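Long-range contacts in probable hydrolase (Pseudomonas aeruginosa, PDB 7AL6), which is of unknown function but, as a member of the alpha/beta hydrolase superfamily, may hydrolyse esters as a lipolytic enzyme: residues D38-S44 and L184-G189; K28-H34 and R54-F60; I177-A181 and H264-D268. One frame throughout, in Å; residues are numbered along the deposited sequence. Where two conformers were deposited one is given.

Contact 1 of 3, residues D38-S44 and L184-G189; sequences DNAMSFS and LLAQRG
The Asx turn headed by Asn39, in the loop that follows strand 28-33, is docked on the last turns of helix 179-189, where Asn39 meets Leu185 and Arg188. Both ends of its carboxamide are used. ND2 of Asn39 donates to Leu185 O at 3.0 Å along a nearly straight path (165° at the hydrogen), in the amide plane and onto a carbonyl lone pair. The same oxygen receives the backbone N-H of Arg188, so two donors grip it. Asn39 OD1 takes the backbone N-H of Met41 at 2.8 Å and closes the turn. With CG between the backbone N and the carbonyl carbon (chi1 56°), OD1 also comes to 3.5 Å from Arg188 CB. Asparagine suits the place because one flat group both accepts and donates. In an alpha/beta hydrolase fold this loop borders the presumed active site, and its 3-10 turn 40-42 packs on the same helix. The small methyl CB of Ala40 lies over one face of the Arg188 guanidinium, 3.8 Å from NE. The extended arginine chain carries the charge onward to Asp59 and Glu7. Leu185 CD2 fills the underside of the turn, 3.8 Å from Ser42 N, while its CD1 touches the carboxylate of Asp38, which is held by Arg170 and His264. At the other end, Leu184 CD1 lies 3.7 Å from Ser44 OG, a hydroxyl bonded to Met41 O. Met41 was modelled in two conformers, so the bent one that sets CE beside Leu184 CD2 is only tentative.

Contact 2 of 3, residues K28-H34 and R54-F60; sequences KPVIALH and RIVALDF
Val30, opposite Ile55, straddles it: its N donates to Arg54 O at 3.0 Å, and its O accepts from Val56 N at 2.8 Å. Ala32 repeats the pattern, giving its N-H to Val56 O and taking that of Leu58. On the face carrying Val30, Ala32, Ile55 and Ala57, Ala32 CB rests 3.7 Å from Ile55 CG2, a methyl short enough to sit against the branched neighbour. On the opposite face Leu33 and Leu58 run alongside each other, their CD2 atoms 4.0 Å apart. Beyond Leu58 a side chain takes over from the backbone of the first strand: His34 NE2 accepts the backbone N-H of Phe60 at 3.0 Å in an almost straight bond (175°), though the donor sits 26° out of the imidazole plane. The Phe60 ring presents its edge to the His34 face, planes 64° apart, in a T-shaped pair. Two waters fill in where the strands part: one joins Ala32 O to Leu58 O, the other links His34 N to Leu58 O and lies over the centre of the Phe60 ring. Farther out, helix 77-91 packs on Ile31, Leu33, Val56 and Leu58, which suits their bulk. Strands 28-33 and 53-58, third and fourth in sequence and adjacent in the sheet, give the 4-3 step of the 1-2-4-3-5-6-7-8 alpha/beta hydrolase order, with His34 where relatives commonly begin the His-Gly oxyanion loop.

Contact 3 of 3, residues I177-A181 and H264-D268; sequences ISREA and HLHLD
His264 starts the segment with its ring set obliquely against Ile177 CG2, a methyl modelled so near ND1 that the exact spacing is doubtful. Ile177 gives the imidazole an apolar neighbour, while NE2 has a polar partner in Asp38. The chain then enters a short helical turn with few backbone bonds, in which His264 O accepts from the backbone N of both Leu267 and Asp268. Leu267 swings CG away from its own backbone N (chi1 179°), which brings CD2 to 3.6 Å from Ala181 CB; a small alanine lets the helices come this close. Asp268 makes the polar grip. Its OD1 takes the N-H of Ser178 at 2.9 Å, nearly straight at 173° but from above the carboxylate plane. Its backbone O receives the Ser178 hydroxyl at 2.7 Å, in the carbonyl plane and on a lone pair. Ser178 is also the N-cap residue of helix 179-189, its OG accepting from Ala181 N at 3.1 Å. Serine thus suits the spot by donating and accepting through one oxygen, and the nearby helix start would be expected to favour a negatively charged Asp268.

Contacts 1 and 2 are buried, whereas contact 3 is only partly so. Contact 2 belongs to the central sheet and relies on regular backbone pairing; contacts 1 and 3 both use helix 179-189, near its end and at its start, and depend on side chains bonding to backbone groups. Asp59 and Arg188 join contact 2 to contact 1 through a salt bridge, Asp59 OD2 to Arg188 NE at 2.7 Å. Contacts 2 and 3 do not touch, their nearest atoms being about 7 Å apart. Loop 38-44 touches both of them, meeting Asp59 of contact 2 and His264, His266 and Leu267 of contact 3.

Contact 1 of 3, residues D38-S44 and L184-G189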
ATOM      1  N   ASP A  38     -14.162   5.144 -19.186  1.00 24.83           N
ATOM      2  CA  ASP A  38     -15.333   5.924 -18.822  1.00 22.38           C
ATOM      3  C   ASP A  38     -15.513   5.860 -17.302  1.00 19.85           C
ATOM      4  O   ASP A  38     -14.534   5.647 -16.588  1.00 25.16           O
ATOM      5  CB  ASP A  38     -16.565   5.395 -19.568  1.00 23.95           C
ATOM      6  CG  ASP A  38     -16.476   5.626 -21.071  1.00 32.60           C
ATOM      7  OD1 ASP A  38     -15.630   6.450 -21.478  1.00 30.54           O
ATOM      8  OD2 ASP A  38     -17.249   4.989 -21.830  1.00 31.02           O
ATOM      9  N   ASN A  39     -16.743   6.034 -16.826  1.00 23.94           N
ATOM     10  CA  ASN A  39     -17.075   6.072 -15.402  1.00 27.32           C
ATOM     11  C   ASN A  39     -18.579   5.948 -15.279  1.00 22.61           C
ATOM     12  O   ASN A  39     -19.295   5.837 -16.281  1.00 26.57           O
ATOM     13  CB  ASN A  39     -16.557   7.347 -14.733  1.00 20.28           C
ATOM     14  CG  ASN A  39     -17.047   8.605 -15.393  1.00 21.54           C
ATOM     15  OD1 ASN A  39     -18.238   8.850 -15.444  1.00 23.72           O
ATOM     16  ND2 ASN A  39     -16.102   9.456 -15.845  1.00 25.06           N
ATOM     17  N   ALA A  40     -19.070   6.029 -14.048  1.00 22.54           N
ATOM     18  CA  ALA A  40     -20.483   5.794 -13.802  1.00 22.42           C
ATOM     19  C   ALA A  40     -21.386   6.816 -14.484  1.00 25.60           C
ATOM     20  O   ALA A  40     -22.589   6.578 -14.609  1.00 23.57           O
ATOM     21  CB  ALA A  40     -20.782   5.801 -12.299  1.00 28.47           C
ATOM     22  N   MET A  41     -20.884   7.974 -14.862  1.00 22.40           N
ATOM     23  CA  MET A  41     -21.744   8.909 -15.582  0.70 26.68           C
ATOM     24  C   MET A  41     -22.155   8.388 -16.959  1.00 26.19           C
ATOM     25  O   MET A  41     -23.074   8.938 -17.564  1.00 27.49           O
ATOM     26  CB  MET A  41     -21.043  10.258 -15.768  0.70 26.73           C
ATOM     27  CG  MET A  41     -20.853  11.088 -14.481  0.70 29.75           C
ATOM     28  SD  MET A  41     -22.422  11.620 -13.786  0.70 33.63           S
ATOM     29  CE  MET A  41     -22.822  13.019 -14.845  0.70 28.40           C
ATOM     30  N   SER A  42     -21.626   7.250 -17.348  1.00 23.31           N
ATOM     31  CA  SER A  42     -22.012   6.597 -18.606  1.00 28.61           C
ATOM     32  C   SER A  42     -23.516   6.295 -18.479  1.00 28.95           C
ATOM     33  O   SER A  42     -24.165   6.364 -19.433  1.00 27.05           O
ATOM     34  CB  SER A  42     -21.183   5.389 -18.860  1.00 29.10           C
ATOM     35  OG  SER A  42     -21.495   4.794 -20.083  1.00 29.02           O
ATOM     36  N   PHE A  43     -24.029   6.060 -17.274  1.00 26.25           N
ATOM     37  CA  PHE A  43     -25.441   5.707 -17.003  1.00 23.99           C
ATOM     38  C   PHE A  43     -26.275   6.896 -16.512  1.00 25.88           C
ATOM     39  O   PHE A  43     -27.387   6.679 -16.099  1.00 26.47           O
ATOM     40  CB  PHE A  43     -25.476   4.518 -16.047  1.00 26.37           C
ATOM     41  CG  PHE A  43     -24.770   3.302 -16.581  1.00 24.54           C
ATOM     42  CD1 PHE A  43     -25.383   2.477 -17.496  1.00 28.39           C
ATOM     43  CD2 PHE A  43     -23.472   3.012 -16.217  1.00 22.95           C
ATOM     44  CE1 PHE A  43     -24.725   1.375 -18.007  1.00 29.06           C
ATOM     45  CE2 PHE A  43     -22.816   1.910 -16.730  1.00 28.24           C
ATOM     46  CZ  PHE A  43     -23.442   1.097 -17.631  1.00 24.14           C
ATOM     47  N   SER A  44     -25.779   8.117 -16.611  1.00 24.11           N
ATOM     48  CA  SER A  44     -26.455   9.328 -16.079  1.00 31.37           C
ATOM     49  C   SER A  44     -27.815   9.545 -16.750  1.00 33.45           C
ATOM     50  O   SER A  44     -28.697   9.993 -16.093  1.00 30.17           O
ATOM     51  CB  SER A  44     -25.591  10.556 -16.134  1.00 28.98           C
ATOM     52  OG  SER A  44     -25.153  10.842 -17.434  1.00 31.26           O
ATOM     53  N   LEU A 184     -20.677  14.969 -19.715  1.00 28.99           N
ATOM     54  CA  LEU A 184     -21.160  14.161 -18.599  1.00 32.11           C
ATOM     55  C   LEU A 184     -20.042  13.284 -18.033  1.00 25.56           C
ATOM     56  O   LEU A 184     -19.810  13.243 -16.826  1.00 29.63           O
ATOM     57  CB  LEU A 184     -22.358  13.331 -19.067  1.00 35.32           C
ATOM     58  CG  LEU A 184     -23.639  14.131 -19.275  1.00 35.51           C
ATOM     59  CD1 LEU A 184     -24.669  13.318 -20.072  1.00 35.27           C
ATOM     60  CD2 LEU A 184     -24.217  14.560 -17.960  1.00 41.57           C
ATOM     61  N   LEU A 185     -19.295  12.616 -18.898  1.00 25.08           N
ATOM     62  CA  LEU A 185     -18.177  11.833 -18.426  1.00 31.37           C
ATOM     63  C   LEU A 185     -17.108  12.695 -17.750  1.00 37.26           C
ATOM     64  O   LEU A 185     -16.487  12.249 -16.776  1.00 27.86           O
ATOM     65  CB  LEU A 185     -17.598  11.048 -19.577  1.00 28.03           C
ATOM     66  CG  LEU A 185     -18.508   9.924 -20.098  1.00 30.39           C
ATOM     67  CD1 LEU A 185     -17.978   9.467 -21.437  1.00 23.09           C
ATOM     68  CD2 LEU A 185     -18.567   8.770 -19.112  1.00 28.64           C
ATOM     69  N   ALA A 186     -16.881  13.926 -18.251  1.00 33.56           N
ATOM     70  CA  ALA A 186     -15.879  14.830 -17.686  1.00 34.69           C
ATOM     71  C   ALA A 186     -16.197  15.245 -16.253  1.00 27.36           C
ATOM     72  O   ALA A 186     -15.280  15.523 -15.482  1.00 34.57           O
ATOM     73  CB  ALA A 186     -15.753  16.109 -18.529  1.00 27.91           C
ATOM     74  N   GLN A 187     -17.459  15.293 -15.877  1.00 27.17           N
ATOM     75  CA  GLN A 187     -17.881  15.703 -14.519  1.00 36.49           C
ATOM     76  C   GLN A 187     -17.307  14.745 -13.469  1.00 33.55           C
ATOM     77  O   GLN A 187     -17.114  15.174 -12.368  1.00 30.06           O
ATOM     78  CB  GLN A 187     -19.395  15.791 -14.439  1.00 34.53           C
ATOM     79  CG  GLN A 187     -19.953  16.864 -15.342  1.00 48.16           C
ATOM     80  CD  GLN A 187     -21.266  17.391 -14.842  1.00 53.03           C
ATOM     81  OE1 GLN A 187     -22.279  16.723 -14.905  1.00 52.03           O
ATOM     82  NE2 GLN A 187     -21.241  18.599 -14.322  1.00 65.50           N
ATOM     83  N   ARG A 188     -17.171  13.469 -13.807  1.00 29.55           N
ATOM     84  CA  ARG A 188     -16.652  12.403 -12.931  1.00 20.90           C
ATOM     85  C   ARG A 188     -15.257  11.944 -13.349  1.00 23.33           C
ATOM     86  O   ARG A 188     -14.693  11.214 -12.596  1.00 25.70           O
ATOM     87  CB  ARG A 188     -17.636  11.233 -12.989  1.00 26.77           C
ATOM     88  CG  ARG A 188     -17.700  10.366 -11.748  1.00 24.35           C
ATOM     89  CD  ARG A 188     -18.765   9.288 -11.764  1.00 25.84           C
ATOM     90  NE  ARG A 188     -18.610   8.401 -10.642  1.00 24.19           N
ATOM     91  CZ  ARG A 188     -19.310   8.461  -9.532  1.00 33.28           C
ATOM     92  NH1 ARG A 188     -20.287   9.327  -9.402  1.00 24.08           N
ATOM     93  NH2 ARG A 188     -19.053   7.618  -8.562  1.00 26.78           N
ATOM     94  N   GLY A 189     -14.732  12.369 -14.492  1.00 22.82           N
ATOM     95  CA  GLY A 189     -13.459  11.862 -15.029  1.00 25.09           C
ATOM     96  C   GLY A 189     -12.294  12.829 -14.980  1.00 25.93           C
ATOM     97  O   GLY A 189     -11.222  12.446 -15.328  1.00 26.89           O
TER

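Contact 2 of 3, residues K28-H34 and R54-F60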
ATOM      1  N   LYS A  28     -35.294  -3.999  -7.852  1.00 36.73           N
ATOM      2  CA  LYS A  28     -34.524  -5.155  -8.279  1.00 36.37           C
ATOM      3  C   LYS A  28     -33.031  -4.817  -8.288  1.00 28.99           C
ATOM      4  O   LYS A  28     -32.635  -3.805  -8.870  1.00 30.99           O
ATOM      5  CB  LYS A  28     -34.956  -5.605  -9.671  1.00 34.90           C
ATOM      6  CG  LYS A  28     -36.403  -6.101  -9.751  1.00 39.22           C
ATOM      7  CD  LYS A  28     -36.640  -6.856 -11.076  1.00 58.79           C
ATOM      8  CE  LYS A  28     -38.128  -7.165 -11.299  1.00 58.08           C
ATOM      9  NZ  LYS A  28     -38.869  -5.961 -11.795  1.00 70.55           N
ATOM     10  N   PRO A  29     -32.183  -5.639  -7.679  1.00 29.13           N
ATOM     11  CA  PRO A  29     -30.748  -5.290  -7.597  1.00 30.13           C
ATOM     12  C   PRO A  29     -30.031  -5.405  -8.941  1.00 28.30           C
ATOM     13  O   PRO A  29     -29.991  -6.472  -9.558  1.00 26.74           O
ATOM     14  CB  PRO A  29     -30.201  -6.284  -6.575  1.00 26.26           C
ATOM     15  CG  PRO A  29     -31.237  -7.468  -6.558  1.00 34.94           C
ATOM     16  CD  PRO A  29     -32.551  -6.833  -6.885  1.00 31.34           C
ATOM     17  N   VAL A  30     -29.391  -4.305  -9.346  1.00 25.57           N
ATOM     18  CA  VAL A  30     -28.612  -4.214 -10.583  1.00 28.95           C
ATOM     19  C   VAL A  30     -27.298  -3.485 -10.309  1.00 26.94           C
ATOM     20  O   VAL A  30     -27.299  -2.401  -9.722  1.00 25.21           O
ATOM     21  CB  VAL A  30     -29.400  -3.459 -11.679  1.00 27.30           C
ATOM     22  CG1 VAL A  30     -28.585  -3.393 -12.962  1.00 25.52           C
ATOM     23  CG2 VAL A  30     -30.744  -4.102 -11.906  1.00 29.02           C
ATOM     24  N   ILE A  31     -26.181  -4.053 -10.761  1.00 22.53           N
ATOM     25  CA  ILE A  31     -24.912  -3.330 -10.844  1.00 24.08           C
ATOM     26  C   ILE A  31     -24.687  -2.925 -12.295  1.00 27.70           C
ATOM     27  O   ILE A  31     -24.748  -3.777 -13.201  1.00 26.03           O
ATOM     28  CB  ILE A  31     -23.740  -4.176 -10.314  1.00 23.42           C
ATOM     29  CG1 ILE A  31     -24.041  -4.607  -8.892  1.00 22.45           C
ATOM     30  CG2 ILE A  31     -22.433  -3.349 -10.316  1.00 25.20           C
ATOM     31  CD1 ILE A  31     -23.021  -5.653  -8.321  1.00 27.02           C
ATOM     32  N   ALA A  32     -24.461  -1.624 -12.518  1.00 21.56           N
ATOM     33  CA  ALA A  32     -24.188  -1.069 -13.837  1.00 23.21           C
ATOM     34  C   ALA A  32     -22.695  -0.837 -14.019  1.00 24.17           C
ATOM     35  O   ALA A  32     -22.048  -0.161 -13.201  1.00 25.06           O
ATOM     36  CB  ALA A  32     -24.961   0.238 -14.046  1.00 29.94           C
ATOM     37  N   LEU A  33     -22.157  -1.377 -15.111  1.00 21.16           N
ATOM     38  CA  LEU A  33     -20.734  -1.386 -15.401  1.00 22.00           C
ATOM     39  C   LEU A  33     -20.441  -0.636 -16.708  1.00 27.14           C
ATOM     40  O   LEU A  33     -21.047  -0.921 -17.753  1.00 23.58           O
ATOM     41  CB  LEU A  33     -20.244  -2.834 -15.485  1.00 23.57           C
ATOM     42  CG  LEU A  33     -20.573  -3.755 -14.309  1.00 22.31           C
ATOM     43  CD1 LEU A  33     -19.950  -5.121 -14.606  1.00 23.29           C
ATOM     44  CD2 LEU A  33     -19.987  -3.184 -13.036  1.00 20.63           C
ATOM     45  N   HIS A  34     -19.455   0.285 -16.669  1.00 22.47           N
ATOM     46  CA  HIS A  34     -19.188   1.194 -17.773  1.00 20.29           C
ATOM     47  C   HIS A  34     -18.065   0.661 -18.679  1.00 23.57           C
ATOM     48  O   HIS A  34     -17.418  -0.361 -18.414  1.00 23.60           O
ATOM     49  CB  HIS A  34     -18.862   2.604 -17.245  1.00 23.75           C
ATOM     50  CG  HIS A  34     -17.675   2.648 -16.326  1.00 23.19           C
ATOM     51  ND1 HIS A  34     -16.385   2.545 -16.791  1.00 22.66           N
ATOM     52  CD2 HIS A  34     -17.583   2.754 -14.970  1.00 20.06           C
ATOM     53  CE1 HIS A  34     -15.542   2.563 -15.764  1.00 28.30           C
ATOM     54  NE2 HIS A  34     -16.245   2.686 -14.650  1.00 20.13           N
ATOM     55  N   ARG A  54     -32.941  -1.088  -8.507  1.00 31.60           N
ATOM     56  CA  ARG A  54     -31.989  -0.450  -7.586  1.00 28.58           C
ATOM     57  C   ARG A  54     -30.643  -0.568  -8.298  1.00 24.73           C
ATOM     58  O   ARG A  54     -30.090  -1.634  -8.290  1.00 29.68           O
ATOM     59  CB  ARG A  54     -32.006  -1.106  -6.214  1.00 29.23           C
ATOM     60  CG  ARG A  54     -30.967  -0.542  -5.269  1.00 34.18           C
ATOM     61  CD  ARG A  54     -31.077   0.945  -4.995  1.00 28.00           C
ATOM     62  NE  ARG A  54     -30.370   1.279  -3.786  1.00 36.05           N
ATOM     63  CZ  ARG A  54     -30.335   2.466  -3.224  1.00 35.56           C
ATOM     64  NH1 ARG A  54     -29.663   2.634  -2.112  1.00 36.07           N
ATOM     65  NH2 ARG A  54     -30.967   3.476  -3.761  1.00 34.75           N
ATOM     66  N   ILE A  55     -30.145   0.493  -8.899  1.00 24.13           N
ATOM     67  CA  ILE A  55     -28.920   0.424  -9.722  1.00 24.73           C
ATOM     68  C   ILE A  55     -27.740   1.037  -8.990  1.00 29.10           C
ATOM     69  O   ILE A  55     -27.788   2.189  -8.599  1.00 28.97           O
ATOM     70  CB  ILE A  55     -29.150   1.095 -11.085  1.00 27.62           C
ATOM     71  CG1 ILE A  55     -30.313   0.454 -11.841  1.00 31.91           C
ATOM     72  CG2 ILE A  55     -27.893   1.093 -11.906  1.00 28.45           C
ATOM     73  CD1 ILE A  55     -30.795   1.255 -12.999  1.00 31.60           C
ATOM     74  N   VAL A  56     -26.699   0.244  -8.885  1.00 24.18           N
ATOM     75  CA  VAL A  56     -25.414   0.652  -8.336  1.00 24.56           C
ATOM     76  C   VAL A  56     -24.526   0.876  -9.543  1.00 23.32           C
ATOM     77  O   VAL A  56     -24.069  -0.081 -10.181  1.00 26.22           O
ATOM     78  CB  VAL A  56     -24.848  -0.410  -7.386  1.00 20.74           C
ATOM     79  CG1 VAL A  56     -23.455  -0.019  -6.900  1.00 25.41           C
ATOM     80  CG2 VAL A  56     -25.781  -0.624  -6.203  1.00 26.57           C
ATOM     81  N   ALA A  57     -24.324   2.141  -9.913  1.00 21.54           N
ATOM     82  CA  ALA A  57     -23.495   2.484 -11.060  1.00 23.93           C
ATOM     83  C   ALA A  57     -22.088   2.621 -10.522  1.00 23.94           C
ATOM     84  O   ALA A  57     -21.731   3.650  -9.918  1.00 24.04           O
ATOM     85  CB  ALA A  57     -23.959   3.770 -11.752  1.00 23.27           C
ATOM     86  N   LEU A  58     -21.294   1.599 -10.781  1.00 20.83           N
ATOM     87  CA  LEU A  58     -19.977   1.427 -10.204  1.00 25.96           C
ATOM     88  C   LEU A  58     -18.901   2.043 -11.077  1.00 26.21           C
ATOM     89  O   LEU A  58     -18.921   1.886 -12.299  1.00 23.24           O
ATOM     90  CB  LEU A  58     -19.720  -0.064 -10.061  1.00 22.56           C
ATOM     91  CG  LEU A  58     -18.485  -0.526  -9.310  1.00 22.10           C
ATOM     92  CD1 LEU A  58     -18.609  -0.215  -7.837  1.00 26.04           C
ATOM     93  CD2 LEU A  58     -18.316  -2.049  -9.577  1.00 25.68           C
ATOM     94  N   ASP A  59     -17.974   2.701 -10.424  1.00 22.80           N
ATOM     95  CA  ASP A  59     -16.748   3.178 -11.071  1.00 20.57           C
ATOM     96  C   ASP A  59     -15.823   1.969 -11.002  1.00 25.14           C
ATOM     97  O   ASP A  59     -15.588   1.476  -9.935  1.00 23.87           O
ATOM     98  CB  ASP A  59     -16.141   4.403 -10.388  1.00 22.76           C
ATOM     99  CG  ASP A  59     -16.702   5.724 -10.866  1.00 23.50           C
ATOM    100  OD1 ASP A  59     -17.215   5.759 -11.941  1.00 24.19           O
ATOM    101  OD2 ASP A  59     -16.636   6.657 -10.137  1.00 23.12           O
ATOM    102  N   PHE A  60     -15.273   1.511 -12.107  1.00 20.63           N
ATOM    103  CA  PHE A  60     -14.266   0.438 -12.074  1.00 21.91           C
ATOM    104  C   PHE A  60     -13.006   1.015 -11.429  1.00 22.46           C
ATOM    105  O   PHE A  60     -12.717   2.198 -11.541  1.00 22.77           O
ATOM    106  CB  PHE A  60     -13.916  -0.057 -13.480  1.00 20.65           C
ATOM    107  CG  PHE A  60     -14.818  -1.121 -14.032  1.00 23.01           C
ATOM    108  CD1 PHE A  60     -15.195  -2.190 -13.256  1.00 21.35           C
ATOM    109  CD2 PHE A  60     -15.286  -1.049 -15.330  1.00 24.43           C
ATOM    110  CE1 PHE A  60     -16.024  -3.169 -13.761  1.00 24.07           C
ATOM    111  CE2 PHE A  60     -16.112  -2.037 -15.834  1.00 29.00           C
ATOM    112  CZ  PHE A  60     -16.482  -3.090 -15.046  1.00 23.12           C
TER
HETATM  113  O   HOH W   1     -21.032   2.362 -14.066  1.00 22.41           O
HETATM  114  O   HOH W   2     -18.240  -0.270 -13.939  1.00 23.16           O

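Contact 3 of 3, residues I177-A181 and H264-D268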
ATOM      1  N   ILE A 177     -18.362  10.230 -29.809  1.00 57.05           N
ATOM      2  CA  ILE A 177     -19.427  10.436 -28.793  1.00 43.80           C
ATOM      3  C   ILE A 177     -19.818  11.907 -28.872  1.00 34.61           C
ATOM      4  O   ILE A 177     -19.014  12.707 -29.276  1.00 40.13           O
ATOM      5  CB  ILE A 177     -19.038   9.999 -27.368  1.00 44.17           C
ATOM      6  CG1 ILE A 177     -18.015  10.915 -26.714  1.00 52.00           C
ATOM      7  CG2 ILE A 177     -18.577   8.559 -27.336  1.00 51.19           C
ATOM      8  CD1 ILE A 177     -18.086  10.892 -25.213  1.00 47.65           C
ATOM      9  N   SER A 178     -21.027  12.239 -28.470  1.00 32.47           N
ATOM     10  CA  SER A 178     -21.578  13.609 -28.499  1.00 42.45           C
ATOM     11  C   SER A 178     -20.878  14.516 -27.473  1.00 52.36           C
ATOM     12  O   SER A 178     -20.257  14.007 -26.539  1.00 35.28           O
ATOM     13  CB  SER A 178     -23.040  13.563 -28.280  1.00 35.88           C
ATOM     14  OG  SER A 178     -23.323  13.442 -26.925  1.00 37.89           O
ATOM     15  N   ARG A 179     -20.969  15.832 -27.662  1.00 37.53           N
ATOM     16  CA  ARG A 179     -20.358  16.840 -26.766  1.00 45.02           C
ATOM     17  C   ARG A 179     -20.961  16.660 -25.371  1.00 39.28           C
ATOM     18  O   ARG A 179     -20.203  16.651 -24.428  1.00 33.15           O
ATOM     19  CB  ARG A 179     -20.572  18.269 -27.275  1.00 43.62           C
ATOM     20  CG  ARG A 179     -19.928  19.339 -26.403  1.00 48.88           C
ATOM     21  CD  ARG A 179     -19.897  20.743 -26.989  1.00 57.76           C
ATOM     22  NE  ARG A 179     -19.003  20.853 -28.125  1.00 61.59           N
ATOM     23  CZ  ARG A 179     -17.709  21.130 -28.064  1.00 64.27           C
ATOM     24  NH1 ARG A 179     -17.118  21.380 -26.910  1.00 60.19           N
ATOM     25  NH2 ARG A 179     -17.006  21.166 -29.173  1.00 67.26           N
ATOM     26  N   GLU A 180     -22.269  16.455 -25.283  1.00 29.82           N
ATOM     27  CA  GLU A 180     -22.983  16.276 -24.005  1.00 33.81           C
ATOM     28  C   GLU A 180     -22.486  15.007 -23.312  1.00 38.97           C
ATOM     29  O   GLU A 180     -22.305  15.057 -22.127  1.00 40.89           O
ATOM     30  CB  GLU A 180     -24.487  16.271 -24.215  1.00 43.53           C
ATOM     31  CG  GLU A 180     -25.047  17.645 -24.479  1.00 47.49           C
ATOM     32  CD  GLU A 180     -26.557  17.709 -24.507  1.00 55.20           C
ATOM     33  OE1 GLU A 180     -27.187  16.669 -24.413  1.00 50.49           O
ATOM     34  OE2 GLU A 180     -27.079  18.806 -24.621  1.00 59.97           O
ATOM     35  N   ALA A 181     -22.287  13.921 -24.040  1.00 34.20           N
ATOM     36  CA  ALA A 181     -21.726  12.701 -23.485  1.00 36.32           C
ATOM     37  C   ALA A 181     -20.355  12.965 -22.875  1.00 38.08           C
ATOM     38  O   ALA A 181     -20.071  12.540 -21.745  1.00 30.50           O
ATOM     39  CB  ALA A 181     -21.623  11.620 -24.571  1.00 29.18           C
ATOM     40  N   HIS A 264     -21.874   4.845 -27.899  1.00 27.19           N
ATOM     41  CA  HIS A 264     -22.398   5.414 -26.659  1.00 33.44           C
ATOM     42  C   HIS A 264     -23.826   5.871 -26.809  1.00 31.00           C
ATOM     43  O   HIS A 264     -24.222   6.861 -26.192  1.00 30.12           O
ATOM     44  CB  HIS A 264     -21.516   6.571 -26.200  1.00 33.89           C
ATOM     45  CG  HIS A 264     -20.240   6.133 -25.557  1.00 26.67           C
ATOM     46  ND1 HIS A 264     -19.164   5.663 -26.278  1.00 32.12           N
ATOM     47  CD2 HIS A 264     -19.878   6.069 -24.247  1.00 31.17           C
ATOM     48  CE1 HIS A 264     -18.184   5.345 -25.447  1.00 32.68           C
ATOM     49  NE2 HIS A 264     -18.598   5.574 -24.208  1.00 30.79           N
ATOM     50  N   LEU A 265     -24.655   5.131 -27.569  1.00 29.88           N
ATOM     51  CA  LEU A 265     -25.986   5.635 -27.899  1.00 23.96           C
ATOM     52  C   LEU A 265     -26.816   5.958 -26.669  1.00 28.28           C
ATOM     53  O   LEU A 265     -27.705   6.821 -26.728  1.00 27.80           O
ATOM     54  CB  LEU A 265     -26.734   4.641 -28.796  1.00 36.07           C
ATOM     55  CG  LEU A 265     -27.327   3.405 -28.140  1.00 33.98           C
ATOM     56  CD1 LEU A 265     -28.238   2.696 -29.176  1.00 29.31           C
ATOM     57  CD2 LEU A 265     -26.252   2.443 -27.637  1.00 26.80           C
ATOM     58  N   HIS A 266     -26.617   5.234 -25.578  1.00 28.06           N
ATOM     59  CA  HIS A 266     -27.352   5.400 -24.299  1.00 24.58           C
ATOM     60  C   HIS A 266     -26.982   6.718 -23.615  1.00 25.56           C
ATOM     61  O   HIS A 266     -27.725   7.136 -22.792  1.00 27.06           O
ATOM     62  CB  HIS A 266     -27.111   4.213 -23.366  1.00 28.77           C
ATOM     63  CG  HIS A 266     -25.725   4.160 -22.855  1.00 21.89           C
ATOM     64  ND1 HIS A 266     -24.675   3.960 -23.660  1.00 29.01           N
ATOM     65  CD2 HIS A 266     -25.221   4.309 -21.629  1.00 27.65           C
ATOM     66  CE1 HIS A 266     -23.579   3.966 -22.953  1.00 32.25           C
ATOM     67  NE2 HIS A 266     -23.888   4.171 -21.721  1.00 25.20           N
ATOM     68  N   LEU A 267     -25.805   7.259 -23.885  1.00 25.18           N
ATOM     69  CA  LEU A 267     -25.325   8.518 -23.267  1.00 32.97           C
ATOM     70  C   LEU A 267     -25.308   9.717 -24.226  1.00 33.26           C
ATOM     71  O   LEU A 267     -25.464  10.817 -23.744  1.00 30.38           O
ATOM     72  CB  LEU A 267     -23.921   8.260 -22.741  1.00 25.97           C
ATOM     73  CG  LEU A 267     -23.233   9.449 -22.093  1.00 28.64           C
ATOM     74  CD1 LEU A 267     -23.871   9.767 -20.770  1.00 28.37           C
ATOM     75  CD2 LEU A 267     -21.760   9.190 -21.941  1.00 23.94           C
ATOM     76  N   ASP A 268     -25.235   9.494 -25.533  1.00 31.24           N
ATOM     77  CA  ASP A 268     -25.061  10.572 -26.530  1.00 31.20           C
ATOM     78  C   ASP A 268     -26.202  11.574 -26.450  1.00 30.67           C
ATOM     79  O   ASP A 268     -25.927  12.730 -26.461  1.00 35.82           O
ATOM     80  CB  ASP A 268     -24.963  10.018 -27.942  1.00 30.61           C
ATOM     81  CG  ASP A 268     -23.589   9.496 -28.240  1.00 35.09           C
ATOM     82  OD1 ASP A 268     -22.675   9.993 -27.646  1.00 35.46           O
ATOM     83  OD2 ASP A 268     -23.477   8.584 -29.004  1.00 33.11           O
TER